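Local coordinates for protein ribosomal RNA methyltransferase, putative (Plasmodium falciparum, PDB 2PLW) that binds S-adenosylmethionine and probably transfers its methyl group to a ribose 2'-hydroxyl of ribosomal RNA, at residues 12-15 with 19-22; 56-61 with 65-70; 117-120 with 124-127. All coordinates share one frame; numbering follows the deposited sequence.

Contact 1: residues 12-15 with 19-22; sequences ELDN and FLKK
A chi1 of -171° swings the Asp14 carboxylate away from its own N and off the helix, to the backbone of Phe19 and Leu20; Phe19, with CG between its own N and carbonyl carbon (chi1 46°), folds its ring back under the same group. Two amides converge on one oxygen. Phe19 N donates to Asp14 OD1 over 2.9 Å and meets it nearly along the C-O axis, while Leu20 N reaches OD1 on the syn side but well out of the carboxylate plane, with a straighter N-H...O angle of 165°. OD1 also lies 3.6 Å above the plane of the Phe19 ring, over its centre. Helix 7-17 thus fastens the loop that leads into strand 24-29, the first strand of the Rossmann-like methyltransferase sheet, and Phe19 reaches that sheet at Ile109, Leu111, Thr149 and Ile151. The other oxygen, Asp14 OD2, forms a salt bridge with Arg43 of helix 35-43 and accepts from a water at 2.7 Å that also donates to Leu20 O. Leu20 CD1 packs against the carboxylate, 3.6 Å from Asp14 CG; the apolar contact is Leu13 CB with Phe19 CE2, 4.1 Å.

Contact 2: residues 56-61 with 65-70; sequences KKIMDP and VYFIQG. With SAM (S-adenosylmethionine), chain C.
Met59 and Phe67 form the close-packed part of this contact. Met59 CB sits over one face of the Phe67 ring, 4.0 Å from its centroid and 19° off the normal, a CH-pi contact; the opposite face takes the backbone N of Gln69. Met59 SD makes an oblique Met-aromatic contact, and the bend at chi3 (87°) turns Met59 CE back to 3.9 Å from Phe67 CD1 and within 4.3 Å of Val65 CG1. Obliquely to the ring, Lys57 O comes to 3.3 Å from Phe67 CZ. Here the loop leaving strand 49-55 folds over strand 66-69, the edge strand of the Rossmann-like sheet, parallel to 49-55 and hydrogen-bonded to it. The Lys56-Ile58 side is more exposed, and one hydrogen bond joins it to the strand: Gln69 NE2 donates to Lys56 O at 2.8 Å. The acceptor lies close to the Gln69 amide plane, but the donor is tilted 32° from the Lys56 carbonyl plane. Ile58 CG1 sits over the face of that amide, 3.3 Å from Gln69 CD. Both lysine side chains run to S-adenosylmethionine: Lys57 NZ gives a weak bond to the ribose O3', and Lys56 CG packs 3.4 Å from O2'; Asp55 OD1 also hydrogen-bonds the cofactor.

Contact 3: residues 117-120 with 124-127; sequences PCIG and DDHL
The backbones come closest at Cys118 and Asp125, whose CA atoms are 5.7 Å apart, where the loop 117-120 passes the first part of helix 122-143. From the helix, the Asp125 side chain points at the loop and does most of the joining. Its OD1 accepts from Ile119 N at 2.8 Å in a nearly straight bond (170°), met on the syn side and 21° out of the carboxylate plane. Gly120 N adds a weak, bent bond to Asp125 OD2, and Asn121 N a further weak one to the same oxygen. A water bridges Asp125 OD1 to Pro117 O, donating to both. The loop follows strand 107-112 of the Rossmann-like sheet and leads into helix 122-143, with the Pro117 side chain about 6 Å from S-adenosylmethionine. Side-chain atoms close in round the carboxylate: Cys118 SG lies 3.6 Å from Asp125 OD2, and Ile119 CG1, set between its own N and carbonyl carbon (chi1 76°), comes within 3.2 Å of Asp125 OD1. Beyond it, Ile119 CD1 touches Asp124 CB at 3.7 Å, while Asp124 OD2 is bonded to Asn121 ND2. An acceptor group near the start of a helix, gathering successive backbone N-H groups from the approaching loop, would be expected to favour the ionised carboxylate; because the donors are main-chain amides, the hydrogen bonds act on the course of the loop itself rather than on its side chains.

In the fold
Following the chain from the N terminus, contact 1 closes the turn between helix 7-17 and strand 24-29. Contact 2 then closes the link from strand 49-55 to strand 66-69, at the edge of the sheet. Contact 3 comes last, closing the loop after strand 107-112 onto helix 122-143. All lie in the FtsJ-like methyltransferase domain of a longer protein. The three follow in series, so none nests within or crosses another. Contacts 1 and 3 lie on opposite sides of the chain's centre, their centres about 30 Å apart. Contacts 2 and 3 approach to about 6 Å between nearest atoms without touching; contact 2 borders S-adenosylmethionine directly, and the side chain of Pro117 lies about 6 Å from it.

Contact 1: residues 12-15 with 19-22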
ATOM      1  N   GLU A  12      -3.689   8.825 -11.318  1.00 18.67           N
ATOM      2  CA  GLU A  12      -2.554   8.780 -12.226  1.00 20.53           C
ATOM      3  C   GLU A  12      -1.953   7.369 -12.275  1.00 19.58           C
ATOM      4  O   GLU A  12      -1.695   6.832 -13.347  1.00 19.31           O
ATOM      5  CB  GLU A  12      -1.512   9.815 -11.782  1.00 20.33           C
ATOM      6  CG  GLU A  12      -0.200   9.790 -12.534  1.00 23.88           C
ATOM      7  CD  GLU A  12       0.831  10.776 -11.979  1.00 26.08           C
ATOM      8  OE1 GLU A  12       0.474  11.627 -11.118  1.00 29.17           O
ATOM      9  OE2 GLU A  12       2.013  10.681 -12.422  1.00 31.99           O
ATOM     10  N   LEU A  13      -1.745   6.778 -11.094  1.00 18.51           N
ATOM     11  CA  LEU A  13      -1.173   5.444 -11.000  1.00 17.97           C
ATOM     12  C   LEU A  13      -2.026   4.409 -11.733  1.00 17.87           C
ATOM     13  O   LEU A  13      -1.501   3.606 -12.507  1.00 18.45           O
ATOM     14  CB  LEU A  13      -0.997   5.037  -9.537  1.00 17.59           C
ATOM     15  CG  LEU A  13       0.216   5.647  -8.824  1.00 14.69           C
ATOM     16  CD1 LEU A  13       0.057   5.433  -7.323  1.00 16.06           C
ATOM     17  CD2 LEU A  13       1.507   5.023  -9.342  1.00 16.73           C
ATOM     18  N   ASP A  14      -3.331   4.426 -11.476  1.00 18.17           N
ATOM     19  CA  ASP A  14      -4.223   3.439 -12.072  1.00 18.93           C
ATOM     20  C   ASP A  14      -4.390   3.690 -13.567  1.00 20.13           C
ATOM     21  O   ASP A  14      -4.499   2.757 -14.343  1.00 19.95           O
ATOM     22  CB  ASP A  14      -5.579   3.378 -11.386  1.00 18.85           C
ATOM     23  CG  ASP A  14      -6.419   2.189 -11.871  1.00 21.81           C
ATOM     24  OD1 ASP A  14      -5.933   1.042 -11.785  1.00 21.34           O
ATOM     25  OD2 ASP A  14      -7.525   2.400 -12.413  1.00 22.05           O
ATOM     26  N   ASN A  15      -4.391   4.957 -13.960  1.00 20.81           N
ATOM     27  CA  ASN A  15      -4.403   5.288 -15.397  1.00 22.55           C
ATOM     28  C   ASN A  15      -3.222   4.707 -16.181  1.00 23.33           C
ATOM     29  O   ASN A  15      -3.368   4.283 -17.338  1.00 23.81           O
ATOM     30  CB  ASN A  15      -4.466   6.810 -15.568  1.00 22.47           C
ATOM     31  CG  ASN A  15      -5.856   7.359 -15.371  1.00 23.07           C
ATOM     32  OD1 ASN A  15      -6.850   6.615 -15.285  1.00 23.08           O
ATOM     33  ND2 ASN A  15      -5.947   8.684 -15.313  1.00 27.30           N
ATOM     34  N   PHE A  19      -4.605  -1.413 -12.565  1.00 22.74           N
ATOM     35  CA  PHE A  19      -4.605  -2.512 -11.612  1.00 21.84           C
ATOM     36  C   PHE A  19      -5.944  -2.633 -10.903  1.00 21.54           C
ATOM     37  O   PHE A  19      -6.252  -3.692 -10.368  1.00 20.75           O
ATOM     38  CB  PHE A  19      -3.443  -2.368 -10.604  1.00 20.04           C
ATOM     39  CG  PHE A  19      -3.299  -0.983 -10.030  1.00 18.64           C
ATOM     40  CD1 PHE A  19      -4.070  -0.598  -8.928  1.00 17.72           C
ATOM     41  CD2 PHE A  19      -2.398  -0.061 -10.585  1.00 18.56           C
ATOM     42  CE1 PHE A  19      -3.942   0.678  -8.379  1.00 17.44           C
ATOM     43  CE2 PHE A  19      -2.278   1.227 -10.049  1.00 17.74           C
ATOM     44  CZ  PHE A  19      -3.047   1.587  -8.934  1.00 16.25           C
ATOM     45  N   LEU A  20      -6.747  -1.564 -10.902  1.00 21.68           N
ATOM     46  CA  LEU A  20      -8.043  -1.607 -10.229  1.00 22.36           C
ATOM     47  C   LEU A  20      -9.079  -2.288 -11.105  1.00 24.30           C
ATOM     48  O   LEU A  20      -9.567  -1.712 -12.080  1.00 25.50           O
ATOM     49  CB  LEU A  20      -8.523  -0.221  -9.811  1.00 22.27           C
ATOM     50  CG  LEU A  20      -7.654   0.501  -8.770  1.00 19.64           C
ATOM     51  CD1 LEU A  20      -8.073   1.982  -8.645  1.00 18.22           C
ATOM     52  CD2 LEU A  20      -7.729  -0.190  -7.389  1.00 20.93           C
ATOM     53  N   LYS A  21      -9.405  -3.520 -10.733  1.00 24.69           N
ATOM     54  CA  LYS A  21     -10.173  -4.425 -11.583  1.00 25.70           C
ATOM     55  C   LYS A  21     -11.256  -5.097 -10.752  1.00 24.16           C
ATOM     56  O   LYS A  21     -11.201  -5.081  -9.517  1.00 23.62           O
ATOM     57  CB  LYS A  21      -9.237  -5.481 -12.177  1.00 25.48           C
ATOM     58  CG  LYS A  21      -8.326  -4.961 -13.294  1.00 28.18           C
ATOM     59  CD  LYS A  21      -7.283  -5.976 -13.779  1.00 28.60           C
ATOM     60  CE  LYS A  21      -6.122  -6.125 -12.776  1.00 31.36           C
ATOM     61  NZ  LYS A  21      -4.808  -6.666 -13.292  1.00 32.05           N
ATOM     62  N   LYS A  22     -12.223  -5.704 -11.436  1.00 22.96           N
ATOM     63  CA  LYS A  22     -13.324  -6.393 -10.774  1.00 22.98           C
ATOM     64  C   LYS A  22     -12.858  -7.621  -9.985  1.00 21.18           C
ATOM     65  O   LYS A  22     -11.847  -8.225 -10.317  1.00 22.14           O
ATOM     66  CB  LYS A  22     -14.395  -6.794 -11.804  1.00 22.79           C
ATOM     67  CG  LYS A  22     -13.951  -7.847 -12.796  1.00 24.65           C
ATOM     68  CD  LYS A  22     -15.123  -8.282 -13.685  1.00 25.62           C
ATOM     69  CE  LYS A  22     -14.752  -9.458 -14.582  1.00 29.74           C
ATOM     70  NZ  LYS A  22     -13.686  -9.176 -15.614  1.00 34.86           N
TER
HETATM   71  O   HOH W   1      -9.477   0.663 -13.149  1.00 32.27           O

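Contact 2: residues 56-61 with 65-70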
ATOM      1  N   LYS A  56      -2.841   4.439  11.070  1.00 15.66           N
ATOM      2  CA  LYS A  56      -2.698   4.627  12.525  1.00 18.06           C
ATOM      3  C   LYS A  56      -3.690   5.688  13.037  1.00 18.20           C
ATOM      4  O   LYS A  56      -4.075   5.651  14.192  1.00 19.98           O
ATOM      5  CB  LYS A  56      -1.247   4.937  12.920  1.00 18.13           C
ATOM      6  CG  LYS A  56      -0.684   6.193  12.313  1.00 19.95           C
ATOM      7  CD  LYS A  56       0.867   6.227  12.306  1.00 22.35           C
ATOM      8  CE  LYS A  56       1.438   6.311  13.712  1.00 28.07           C
ATOM      9  NZ  LYS A  56       2.901   6.612  13.657  1.00 33.17           N
ATOM     10  N   LYS A  57      -4.104   6.597  12.157  1.00 18.63           N
ATOM     11  CA  LYS A  57      -5.128   7.609  12.462  1.00 20.01           C
ATOM     12  C   LYS A  57      -6.536   7.121  12.092  1.00 20.21           C
ATOM     13  O   LYS A  57      -6.744   6.513  11.035  1.00 20.01           O
ATOM     14  CB  LYS A  57      -4.854   8.901  11.700  1.00 20.57           C
ATOM     15  CG  LYS A  57      -3.618   9.677  12.137  1.00 23.47           C
ATOM     16  CD  LYS A  57      -3.585  11.055  11.434  1.00 23.77           C
ATOM     17  CE  LYS A  57      -2.674  10.992  10.188  1.00 30.71           C
ATOM     18  NZ  LYS A  57      -2.957  11.984   9.086  1.00 32.16           N
ATOM     19  N   ILE A  58      -7.502   7.436  12.942  1.00 20.33           N
ATOM     20  CA  ILE A  58      -8.872   6.992  12.727  1.00 20.26           C
ATOM     21  C   ILE A  58      -9.506   7.774  11.592  1.00 20.93           C
ATOM     22  O   ILE A  58      -9.530   9.011  11.609  1.00 21.38           O
ATOM     23  CB  ILE A  58      -9.730   7.077  14.021  1.00 21.23           C
ATOM     24  CG1 ILE A  58      -9.226   6.054  15.039  1.00 21.85           C
ATOM     25  CG2 ILE A  58     -11.185   6.691  13.717  1.00 21.70           C
ATOM     26  CD1 ILE A  58      -9.556   6.383  16.465  1.00 25.64           C
ATOM     27  N   MET A  59     -10.003   7.045  10.593  1.00 20.52           N
ATOM     28  CA  MET A  59     -10.585   7.668   9.426  1.00 20.09           C
ATOM     29  C   MET A  59     -12.093   7.732   9.654  1.00 19.39           C
ATOM     30  O   MET A  59     -12.668   6.828  10.257  1.00 20.29           O
ATOM     31  CB  MET A  59     -10.245   6.809   8.207  1.00 20.03           C
ATOM     32  CG  MET A  59     -10.969   7.162   6.950  1.00 21.93           C
ATOM     33  SD  MET A  59     -10.474   6.119   5.571  1.00 20.61           S
ATOM     34  CE  MET A  59     -11.592   4.727   5.767  1.00 21.08           C
ATOM     35  N   ASP A  60     -12.740   8.795   9.174  1.00 18.65           N
ATOM     36  CA  ASP A  60     -14.199   8.814   9.180  1.00 19.40           C
ATOM     37  C   ASP A  60     -14.718   7.679   8.295  1.00 17.95           C
ATOM     38  O   ASP A  60     -14.161   7.440   7.229  1.00 17.96           O
ATOM     39  CB  ASP A  60     -14.720  10.138   8.638  1.00 19.96           C
ATOM     40  CG  ASP A  60     -14.591  11.261   9.632  1.00 24.39           C
ATOM     41  OD1 ASP A  60     -14.348  10.991  10.841  1.00 26.94           O
ATOM     42  OD2 ASP A  60     -14.757  12.403   9.169  1.00 28.74           O
ATOM     43  N   PRO A  61     -15.765   6.967   8.741  1.00 17.48           N
ATOM     44  CA  PRO A  61     -16.233   5.845   7.921  1.00 16.05           C
ATOM     45  C   PRO A  61     -16.593   6.246   6.477  1.00 15.73           C
ATOM     46  O   PRO A  61     -17.025   7.372   6.229  1.00 15.88           O
ATOM     47  CB  PRO A  61     -17.494   5.358   8.655  1.00 16.50           C
ATOM     48  CG  PRO A  61     -17.341   5.820  10.044  1.00 16.62           C
ATOM     49  CD  PRO A  61     -16.532   7.095   9.993  1.00 17.53           C
ATOM     50  N   VAL A  65     -16.524   0.452   2.755  1.00 14.22           N
ATOM     51  CA  VAL A  65     -15.098   0.304   2.981  1.00 13.92           C
ATOM     52  C   VAL A  65     -14.880  -0.192   4.397  1.00 13.69           C
ATOM     53  O   VAL A  65     -15.492   0.345   5.343  1.00 13.50           O
ATOM     54  CB  VAL A  65     -14.379   1.645   2.794  1.00 13.62           C
ATOM     55  CG1 VAL A  65     -12.859   1.505   3.154  1.00 15.01           C
ATOM     56  CG2 VAL A  65     -14.585   2.155   1.333  1.00 15.84           C
ATOM     57  N   TYR A  66     -14.011  -1.192   4.548  1.00 12.71           N
ATOM     58  CA  TYR A  66     -13.659  -1.700   5.879  1.00 13.59           C
ATOM     59  C   TYR A  66     -12.466  -0.891   6.339  1.00 13.30           C
ATOM     60  O   TYR A  66     -11.493  -0.755   5.594  1.00 15.78           O
ATOM     61  CB  TYR A  66     -13.235  -3.156   5.823  1.00 14.53           C
ATOM     62  CG  TYR A  66     -14.274  -4.117   5.317  1.00 14.78           C
ATOM     63  CD1 TYR A  66     -15.153  -4.737   6.192  1.00 16.99           C
ATOM     64  CD2 TYR A  66     -14.354  -4.436   3.958  1.00 14.16           C
ATOM     65  CE1 TYR A  66     -16.099  -5.649   5.727  1.00 18.78           C
ATOM     66  CE2 TYR A  66     -15.320  -5.335   3.490  1.00 16.54           C
ATOM     67  CZ  TYR A  66     -16.180  -5.937   4.381  1.00 18.90           C
ATOM     68  OH  TYR A  66     -17.143  -6.827   3.939  1.00 18.87           O
ATOM     69  N   PHE A  67     -12.519  -0.345   7.547  1.00 13.37           N
ATOM     70  CA  PHE A  67     -11.367   0.366   8.059  1.00 12.36           C
ATOM     71  C   PHE A  67     -10.767  -0.399   9.242  1.00 13.32           C
ATOM     72  O   PHE A  67     -11.495  -1.004  10.051  1.00 13.63           O
ATOM     73  CB  PHE A  67     -11.731   1.804   8.469  1.00 13.34           C
ATOM     74  CG  PHE A  67     -10.616   2.515   9.189  1.00 13.51           C
ATOM     75  CD1 PHE A  67      -9.480   2.907   8.499  1.00 13.73           C
ATOM     76  CD2 PHE A  67     -10.714   2.785  10.547  1.00 15.46           C
ATOM     77  CE1 PHE A  67      -8.454   3.571   9.160  1.00 15.42           C
ATOM     78  CE2 PHE A  67      -9.685   3.447  11.229  1.00 17.05           C
ATOM     79  CZ  PHE A  67      -8.551   3.816  10.539  1.00 16.04           C
ATOM     80  N   ILE A  68      -9.441  -0.368   9.327  1.00 12.35           N
ATOM     81  CA  ILE A  68      -8.721  -0.976  10.448  1.00 13.65           C
ATOM     82  C   ILE A  68      -7.745   0.054  10.972  1.00 14.13           C
ATOM     83  O   ILE A  68      -6.862   0.505  10.246  1.00 13.74           O
ATOM     84  CB  ILE A  68      -7.974  -2.274  10.030  1.00 13.11           C
ATOM     85  CG1 ILE A  68      -8.988  -3.356   9.623  1.00 13.64           C
ATOM     86  CG2 ILE A  68      -7.017  -2.720  11.161  1.00 14.06           C
ATOM     87  CD1 ILE A  68      -8.345  -4.593   8.938  1.00 15.88           C
ATOM     88  N   GLN A  69      -7.905   0.439  12.237  1.00 15.54           N
ATOM     89  CA  GLN A  69      -6.903   1.311  12.808  1.00 15.70           C
ATOM     90  C   GLN A  69      -5.689   0.478  13.229  1.00 15.86           C
ATOM     91  O   GLN A  69      -5.808  -0.527  13.944  1.00 17.27           O
ATOM     92  CB  GLN A  69      -7.429   2.134  13.987  1.00 17.21           C
ATOM     93  CG  GLN A  69      -6.401   3.154  14.415  1.00 18.09           C
ATOM     94  CD  GLN A  69      -6.770   3.893  15.696  1.00 24.42           C
ATOM     95  OE1 GLN A  69      -7.592   3.425  16.471  1.00 25.79           O
ATOM     96  NE2 GLN A  69      -6.151   5.057  15.912  1.00 24.74           N
ATOM     97  N   GLY A  70      -4.522   0.890  12.775  1.00 15.12           N
ATOM     98  CA  GLY A  70      -3.290   0.188  13.135  1.00 15.74           C
ATOM     99  C   GLY A  70      -2.059   0.727  12.459  1.00 16.86           C
ATOM    100  O   GLY A  70      -2.126   1.279  11.369  1.00 16.27           O
TER
HETATM  101  N   SAM C 203      -3.676   8.161   0.569  1.00 21.44           N
HETATM  102  CA  SAM C 203      -4.377   8.954   1.634  1.00 21.54           C
HETATM  103  C   SAM C 203      -5.650   9.613   1.100  1.00 21.26           C
HETATM  104  O   SAM C 203      -5.809   9.701  -0.118  1.00 21.25           O
HETATM  105  OXT SAM C 203      -6.545  10.040   1.840  1.00 20.36           O
HETATM  106  CB  SAM C 203      -3.414  10.004   2.203  1.00 21.36           C
HETATM  107  CG  SAM C 203      -2.347   9.284   3.025  1.00 23.28           C
HETATM  108  SD  SAM C 203      -1.369  10.342   4.109  1.00 28.18           S
HETATM  109  CE  SAM C 203      -0.414  11.199   2.848  1.00 27.41           C
HETATM  110  C5' SAM C 203      -0.149   9.186   4.786  1.00 22.22           C
HETATM  111  C4' SAM C 203      -0.753   8.358   5.922  1.00 17.87           C
HETATM  112  O4' SAM C 203       0.167   7.312   6.244  1.00 18.07           O
HETATM  113  C3' SAM C 203      -1.025   9.126   7.239  1.00 18.91           C
HETATM  114  O3' SAM C 203      -2.409   9.228   7.492  1.00 18.51           O
HETATM  115  C2' SAM C 203      -0.317   8.290   8.315  1.00 17.51           C
HETATM  116  O2' SAM C 203      -1.007   8.130   9.549  1.00 17.29           O
HETATM  117  C1' SAM C 203      -0.123   6.965   7.600  1.00 15.81           C
HETATM  118  N9  SAM C 203       0.938   6.102   8.122  1.00 18.72           N
HETATM  119  C8  SAM C 203       2.273   6.392   8.315  1.00 18.33           C
HETATM  120  N7  SAM C 203       2.892   5.284   8.776  1.00 16.83           N
HETATM  121  C5  SAM C 203       1.963   4.297   8.871  1.00 17.67           C
HETATM  122  C6  SAM C 203       2.023   2.961   9.271  1.00 17.20           C
HETATM  123  N6  SAM C 203       3.163   2.414   9.672  1.00 16.52           N
HETATM  124  N1  SAM C 203       0.892   2.185   9.251  1.00 18.26           N
HETATM  125  C2  SAM C 203      -0.322   2.701   8.835  1.00 18.01           C
HETATM  126  N3  SAM C 203      -0.386   4.019   8.424  1.00 16.31           N
HETATM  127  C4  SAM C 203       0.734   4.798   8.460  1.00 17.56           C

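Contact 3: residues 117-120 with 124-127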
ATOM      1  N   PRO A 117       6.938  11.057   9.263  1.00 31.05           N
ATOM      2  CA  PRO A 117       7.219  12.502   9.410  1.00 31.76           C
ATOM      3  C   PRO A 117       8.680  12.845   9.132  1.00 31.08           C
ATOM      4  O   PRO A 117       9.573  12.131   9.589  1.00 31.98           O
ATOM      5  CB  PRO A 117       6.902  12.778  10.886  1.00 31.83           C
ATOM      6  CG  PRO A 117       5.881  11.724  11.245  1.00 32.54           C
ATOM      7  CD  PRO A 117       6.257  10.502  10.453  1.00 31.49           C
ATOM      8  N   CYS A 118       8.912  13.919   8.379  1.00 31.76           N
ATOM      9  CA  CYS A 118      10.270  14.379   8.080  1.00 32.40           C
ATOM     10  C   CYS A 118      10.924  15.155   9.214  1.00 32.55           C
ATOM     11  O   CYS A 118      10.313  16.071   9.771  1.00 32.97           O
ATOM     12  CB  CYS A 118      10.279  15.230   6.815  1.00 32.53           C
ATOM     13  SG  CYS A 118      10.361  14.214   5.333  1.00 35.62           S
ATOM     14  N   ILE A 119      12.167  14.797   9.540  1.00 32.41           N
ATOM     15  CA  ILE A 119      12.925  15.514  10.586  1.00 32.22           C
ATOM     16  C   ILE A 119      13.769  16.671  10.031  1.00 31.91           C
ATOM     17  O   ILE A 119      14.402  17.428  10.785  1.00 32.91           O
ATOM     18  CB  ILE A 119      13.792  14.556  11.438  1.00 32.31           C
ATOM     19  CG1 ILE A 119      15.047  14.106  10.664  1.00 32.12           C
ATOM     20  CG2 ILE A 119      12.961  13.380  11.925  1.00 31.43           C
ATOM     21  CD1 ILE A 119      15.995  13.212  11.477  1.00 31.97           C
ATOM     22  N   GLY A 120      13.760  16.826   8.713  1.00 31.51           N
ATOM     23  CA  GLY A 120      14.593  17.832   8.074  1.00 30.46           C
ATOM     24  C   GLY A 120      16.059  17.480   8.246  1.00 29.39           C
ATOM     25  O   GLY A 120      16.844  18.268   8.781  1.00 29.81           O
ATOM     26  N   ASP A 124      18.663  11.048   6.739  1.00 20.17           N
ATOM     27  CA  ASP A 124      17.955  10.353   7.822  1.00 20.96           C
ATOM     28  C   ASP A 124      16.506  10.068   7.423  1.00 20.41           C
ATOM     29  O   ASP A 124      15.981   8.990   7.688  1.00 21.26           O
ATOM     30  CB  ASP A 124      17.951  11.205   9.092  1.00 21.11           C
ATOM     31  CG  ASP A 124      19.157  10.971   9.975  1.00 24.21           C
ATOM     32  OD1 ASP A 124      19.590   9.808  10.134  1.00 29.57           O
ATOM     33  OD2 ASP A 124      19.648  11.961  10.544  1.00 23.27           O
ATOM     34  N   ASP A 125      15.862  11.050   6.796  1.00 20.19           N
ATOM     35  CA  ASP A 125      14.475  10.902   6.375  1.00 20.12           C
ATOM     36  C   ASP A 125      14.351   9.792   5.324  1.00 19.39           C
ATOM     37  O   ASP A 125      13.378   9.042   5.324  1.00 20.00           O
ATOM     38  CB  ASP A 125      13.926  12.226   5.821  1.00 20.43           C
ATOM     39  CG  ASP A 125      13.689  13.258   6.923  1.00 22.30           C
ATOM     40  OD1 ASP A 125      13.515  12.864   8.088  1.00 24.52           O
ATOM     41  OD2 ASP A 125      13.686  14.462   6.602  1.00 25.31           O
ATOM     42  N   HIS A 126      15.349   9.690   4.450  1.00 17.52           N
ATOM     43  CA  HIS A 126      15.367   8.603   3.464  1.00 17.53           C
ATOM     44  C   HIS A 126      15.508   7.257   4.170  1.00 17.03           C
ATOM     45  O   HIS A 126      14.758   6.321   3.870  1.00 16.34           O
ATOM     46  CB  HIS A 126      16.485   8.799   2.444  1.00 17.72           C
ATOM     47  CG  HIS A 126      16.658   7.637   1.513  1.00 18.51           C
ATOM     48  ND1 HIS A 126      15.691   7.279   0.595  1.00 16.98           N
ATOM     49  CD2 HIS A 126      17.645   6.718   1.408  1.00 18.69           C
ATOM     50  CE1 HIS A 126      16.093   6.201  -0.058  1.00 18.13           C
ATOM     51  NE2 HIS A 126      17.278   5.846   0.406  1.00 19.69           N
ATOM     52  N   LEU A 127      16.464   7.139   5.090  1.00 16.19           N
ATOM     53  CA  LEU A 127      16.645   5.883   5.839  1.00 16.30           C
ATOM     54  C   LEU A 127      15.384   5.490   6.611  1.00 16.56           C
ATOM     55  O   LEU A 127      14.992   4.297   6.644  1.00 16.05           O
ATOM     56  CB  LEU A 127      17.844   5.954   6.799  1.00 16.61           C
ATOM     57  CG  LEU A 127      18.296   4.617   7.409  1.00 17.76           C
ATOM     58  CD1 LEU A 127      18.798   3.722   6.275  1.00 17.61           C
ATOM     59  CD2 LEU A 127      19.369   4.856   8.485  1.00 17.12           C
TER
HETATM   60  O   HOH W   2      11.665  10.641   8.618  1.00 30.23           O